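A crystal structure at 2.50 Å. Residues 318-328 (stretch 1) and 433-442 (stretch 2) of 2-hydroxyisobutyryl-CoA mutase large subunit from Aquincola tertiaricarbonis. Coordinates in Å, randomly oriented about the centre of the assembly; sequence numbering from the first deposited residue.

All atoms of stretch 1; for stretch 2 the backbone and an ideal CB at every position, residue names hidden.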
# COMPACT_ATOMS: atom_id res chain seq x y z
N ARG A 318 9.24 -3.86 -24.23
CA ARG A 318 8.89 -3.81 -25.66
C ARG A 318 10.02 -3.21 -26.49
O ARG A 318 10.38 -3.76 -27.53
CB ARG A 318 7.56 -3.06 -25.89
CG ARG A 318 7.06 -3.09 -27.34
CD ARG A 318 5.56 -3.02 -27.40
NE ARG A 318 5.08 -1.65 -27.40
CZ ARG A 318 3.86 -1.27 -27.03
NH1 ARG A 318 3.50 0.00 -27.12
NH2 ARG A 318 2.99 -2.16 -26.56
N CYS A 319 10.58 -2.06 -26.03
CA CYS A 319 11.69 -1.33 -26.65
C CYS A 319 12.93 -2.21 -26.73
O CYS A 319 13.54 -2.32 -27.80
CB CYS A 319 11.96 -0.03 -25.89
SG CYS A 319 10.65 1.21 -26.05
N TYR A 320 13.25 -2.88 -25.62
CA TYR A 320 14.36 -3.80 -25.51
C TYR A 320 14.24 -4.95 -26.50
O TYR A 320 15.22 -5.23 -27.19
CB TYR A 320 14.47 -4.36 -24.08
CG TYR A 320 15.56 -5.40 -23.93
CD1 TYR A 320 16.91 -5.04 -23.93
CD2 TYR A 320 15.25 -6.75 -23.80
CE1 TYR A 320 17.92 -5.99 -23.78
CE2 TYR A 320 16.24 -7.71 -23.65
CZ TYR A 320 17.58 -7.33 -23.64
OH TYR A 320 18.56 -8.27 -23.50
N ALA A 321 13.05 -5.60 -26.58
CA ALA A 321 12.80 -6.70 -27.53
C ALA A 321 13.07 -6.24 -28.97
O ALA A 321 13.84 -6.91 -29.68
CB ALA A 321 11.38 -7.20 -27.41
N LYS A 322 12.48 -5.07 -29.35
CA LYS A 322 12.60 -4.49 -30.69
C LYS A 322 14.04 -4.17 -31.07
O LYS A 322 14.43 -4.45 -32.20
CB LYS A 322 11.66 -3.29 -30.85
CG LYS A 322 10.20 -3.70 -30.93
CD LYS A 322 9.22 -2.53 -30.92
CE LYS A 322 7.83 -3.05 -31.25
NZ LYS A 322 6.86 -1.94 -31.48
N ILE A 323 14.82 -3.62 -30.12
CA ILE A 323 16.23 -3.23 -30.31
C ILE A 323 17.08 -4.47 -30.57
O ILE A 323 17.82 -4.51 -31.55
CB ILE A 323 16.76 -2.40 -29.09
CG1 ILE A 323 16.08 -1.01 -29.01
CG2 ILE A 323 18.27 -2.27 -29.10
CD1 ILE A 323 16.23 -0.31 -27.56
N MET A 324 16.97 -5.48 -29.70
CA MET A 324 17.70 -6.74 -29.78
C MET A 324 17.42 -7.51 -31.07
O MET A 324 18.36 -7.93 -31.75
CB MET A 324 17.46 -7.59 -28.51
CG MET A 324 17.93 -6.91 -27.22
SD MET A 324 19.60 -6.16 -27.25
CE MET A 324 20.57 -7.55 -27.05
N LYS A 325 16.13 -7.62 -31.45
CA LYS A 325 15.72 -8.28 -32.68
C LYS A 325 16.08 -7.47 -33.92
O LYS A 325 16.79 -7.98 -34.78
CB LYS A 325 14.21 -8.59 -32.69
CG LYS A 325 13.80 -9.52 -33.85
CD LYS A 325 12.33 -9.40 -34.21
CE LYS A 325 11.84 -10.69 -34.80
NZ LYS A 325 10.36 -10.81 -34.68
N GLU A 326 15.56 -6.22 -34.02
CA GLU A 326 15.73 -5.38 -35.20
C GLU A 326 17.09 -4.77 -35.39
O GLU A 326 17.61 -4.80 -36.51
CB GLU A 326 14.61 -4.33 -35.34
CG GLU A 326 13.19 -4.91 -35.40
CD GLU A 326 12.77 -5.85 -36.52
OE1 GLU A 326 13.26 -5.69 -37.66
OE2 GLU A 326 11.89 -6.70 -36.27
N ARG A 327 17.67 -4.21 -34.31
CA ARG A 327 18.97 -3.54 -34.39
C ARG A 327 20.16 -4.50 -34.23
O ARG A 327 21.17 -4.31 -34.89
CB ARG A 327 19.03 -2.39 -33.37
CG ARG A 327 20.26 -1.49 -33.51
CD ARG A 327 20.59 -0.81 -32.19
NE ARG A 327 21.77 0.03 -32.35
CZ ARG A 327 21.72 1.36 -32.41
NH1 ARG A 327 22.82 2.05 -32.58
NH2 ARG A 327 20.58 2.00 -32.19
N PHE A 328 20.06 -5.49 -33.35
CA PHE A 328 21.19 -6.38 -33.16
C PHE A 328 21.12 -7.70 -33.91
O PHE A 328 22.14 -8.38 -34.04
CB PHE A 328 21.58 -6.51 -31.67
CG PHE A 328 22.01 -5.18 -31.08
CD1 PHE A 328 23.15 -4.52 -31.54
CD2 PHE A 328 21.24 -4.56 -30.09
CE1 PHE A 328 23.53 -3.27 -31.01
CE2 PHE A 328 21.63 -3.33 -29.55
CZ PHE A 328 22.77 -2.70 -30.00
N UNK A 433 10.79 7.12 -25.99
CA UNK A 433 12.07 6.43 -25.75
C UNK A 433 12.86 6.33 -27.07
O UNK A 433 14.03 6.71 -27.10
CB UNK A 433 11.83 5.04 -25.16
N UNK A 434 12.21 5.83 -28.15
CA UNK A 434 12.88 5.68 -29.44
C UNK A 434 13.40 6.99 -30.01
O UNK A 434 14.52 7.03 -30.54
CB UNK A 434 11.92 5.04 -30.45
N UNK A 435 12.61 8.06 -29.85
CA UNK A 435 12.84 9.44 -30.21
C UNK A 435 14.12 9.94 -29.49
O UNK A 435 14.95 10.57 -30.13
CB UNK A 435 11.62 10.30 -29.85
N UNK A 436 14.31 9.61 -28.19
CA UNK A 436 15.51 9.97 -27.42
C UNK A 436 16.73 9.19 -27.91
O UNK A 436 17.78 9.79 -28.16
CB UNK A 436 15.29 9.71 -25.93
N UNK A 437 16.58 7.86 -28.04
CA UNK A 437 17.62 6.94 -28.53
C UNK A 437 18.17 7.36 -29.91
O UNK A 437 19.37 7.19 -30.18
CB UNK A 437 17.06 5.52 -28.61
N UNK A 438 17.30 7.94 -30.74
CA UNK A 438 17.59 8.44 -32.08
C UNK A 438 18.45 9.70 -31.98
O UNK A 438 19.41 9.83 -32.75
CB UNK A 438 16.30 8.73 -32.85
N UNK A 439 18.14 10.63 -31.04
CA UNK A 439 18.87 11.87 -30.82
C UNK A 439 20.27 11.58 -30.31
O UNK A 439 21.22 12.20 -30.77
CB UNK A 439 18.12 12.77 -29.83
N UNK A 440 20.40 10.62 -29.40
CA UNK A 440 21.68 10.17 -28.84
C UNK A 440 22.62 9.73 -29.98
O UNK A 440 23.78 10.17 -30.05
CB UNK A 440 21.46 9.02 -27.85
N UNK A 441 22.09 8.93 -30.91
CA UNK A 441 22.82 8.45 -32.07
C UNK A 441 23.20 9.62 -33.01
O UNK A 441 24.37 9.73 -33.39
CB UNK A 441 21.98 7.41 -32.82
N UNK A 442 22.23 10.51 -33.31
CA UNK A 442 22.41 11.70 -34.13
C UNK A 442 23.45 12.63 -33.52
O UNK A 442 24.19 13.26 -34.27
CB UNK A 442 21.08 12.44 -34.30

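Both stretches are helical, their axes approaching to 11.8 Å at an angle of 46°, so side chains rather than backbones must bridge the gap. Stretch 1 presents Cys319, Lys322, Ile323 and Arg327 to its neighbour: sulfur and aliphatic surface first, a charge at the far end.

Position 433 points its CB toward stretch 1, and the ideal CB lies 4.1 Å from Cys319 SG. With so little space between, a compact apolar group fits, such as alanine, valine or isoleucine. The residue is Ile433, whose CG2 packs 3.8 Å from Cys319 SG.

At position 434 the CA is 7.6 Å from the CA of Cys319, the nearest such pair in the register, yet CA-to-CB runs sideways and the ideal CB has no atom of stretch 1 close by. A small residue would leave this space unfilled; a long apolar or aromatic one could turn back over Cys319, Lys322 and Ile323. Phe434, with chi1 at -78° (m), does so, and it has the largest covered area in stretch 2. Phe434 CZ lies 3.7 Å from Cys319 CA and 4.1 Å from Lys322 CB. Cys319 SG sits 4.2 Å from the centroid of the Phe434 ring in an oblique sulfur-aromatic contact, while Ile323 CG1 meets the ring edge, 3.7 Å from Phe434 CE1.

Positions 435 and 436 are out of reach of stretch 1, which therefore imposes little beyond compatibility with a helix. They are Glu435 and Ile436.

Position 437, one turn after 433, again points toward stretch 1, but its ideal CB has nothing within 5.5 Å. The nearby end of Ile323 calls for an apolar chain with some length: leucine, isoleucine or methionine. Leu437 extends with chi2 at 180° (t), bringing its CD1 3.7 Å from Ile323 CD1.

Position 438 points sideways, and 439 and 440 are out of reach, so stretch 1 does not select among many helix-compatible residues. They are Glu438, Glu439 and Val440.

Position 441 points toward stretch 1, with Arg327 NH1 5.4 Å from its ideal CB. A guanidinium at that range invites an acidic chain, aspartate or glutamate, though a neutral acceptor such as glutamine is also plausible. Glu441, extended through chi1 and chi2 (both t), forms a salt bridge: its OE1 accepts weak hydrogen bonds from Arg327 NH1 at 3.2 Å and Arg327 NH2 at 3.3 Å. The N-H...acceptor angles, 133° and 132°, are well short of linear: the oxygen lies between the two donors and obliquely to the guanidinium.

Position 442 is out of reach, leaving its choice open here; Lys442 is poorly ordered.

Stretch 2 (433-442) IFEILEEVEK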
# COMPACT_ATOMS: atom_id res chain seq x y z
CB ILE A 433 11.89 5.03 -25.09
CG1 ILE A 433 11.59 5.14 -23.57
CG2 ILE A 433 13.08 4.08 -25.37
CD1 ILE A 433 10.70 3.93 -23.01
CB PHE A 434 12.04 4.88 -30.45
CG PHE A 434 12.08 3.40 -30.20
CD1 PHE A 434 13.30 2.73 -30.12
CD2 PHE A 434 10.91 2.67 -30.05
CE1 PHE A 434 13.34 1.37 -29.86
CE2 PHE A 434 10.96 1.30 -29.78
CZ PHE A 434 12.16 0.66 -29.69
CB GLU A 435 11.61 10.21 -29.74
CG GLU A 435 11.20 11.43 -30.52
CD GLU A 435 9.80 11.85 -30.11
OE1 GLU A 435 9.67 12.63 -29.14
OE2 GLU A 435 8.83 11.35 -30.73
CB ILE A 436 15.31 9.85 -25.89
CG1 ILE A 436 14.23 10.85 -25.36
CG2 ILE A 436 16.67 9.95 -25.12
CD1 ILE A 436 14.13 10.94 -23.76
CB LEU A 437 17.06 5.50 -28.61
CG LEU A 437 16.87 4.76 -27.29
CD1 LEU A 437 16.32 3.38 -27.55
CD2 LEU A 437 18.18 4.63 -26.52
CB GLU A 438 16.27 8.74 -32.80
CG GLU A 438 16.31 8.40 -34.27
CD GLU A 438 15.08 8.87 -35.02
OE1 GLU A 438 13.94 8.61 -34.54
OE2 GLU A 438 15.25 9.49 -36.10
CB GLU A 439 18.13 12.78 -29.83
CG GLU A 439 18.49 14.24 -29.97
CD GLU A 439 17.86 15.14 -28.91
OE1 GLU A 439 16.63 15.04 -28.68
OE2 GLU A 439 18.59 15.98 -28.33
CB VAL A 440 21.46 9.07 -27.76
CG1 VAL A 440 22.77 8.42 -27.34
CG2 VAL A 440 20.73 9.64 -26.54
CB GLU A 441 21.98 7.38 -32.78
CG GLU A 441 22.72 6.62 -33.86
CD GLU A 441 21.85 5.61 -34.58
OE1 GLU A 441 21.42 4.64 -33.92
OE2 GLU A 441 21.64 5.77 -35.80
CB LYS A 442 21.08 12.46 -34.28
CG LYS A 442 20.19 11.91 -35.37
CD LYS A 442 20.06 12.89 -36.53
CE LYS A 442 19.28 12.28 -37.68
NZ LYS A 442 18.32 13.23 -38.31
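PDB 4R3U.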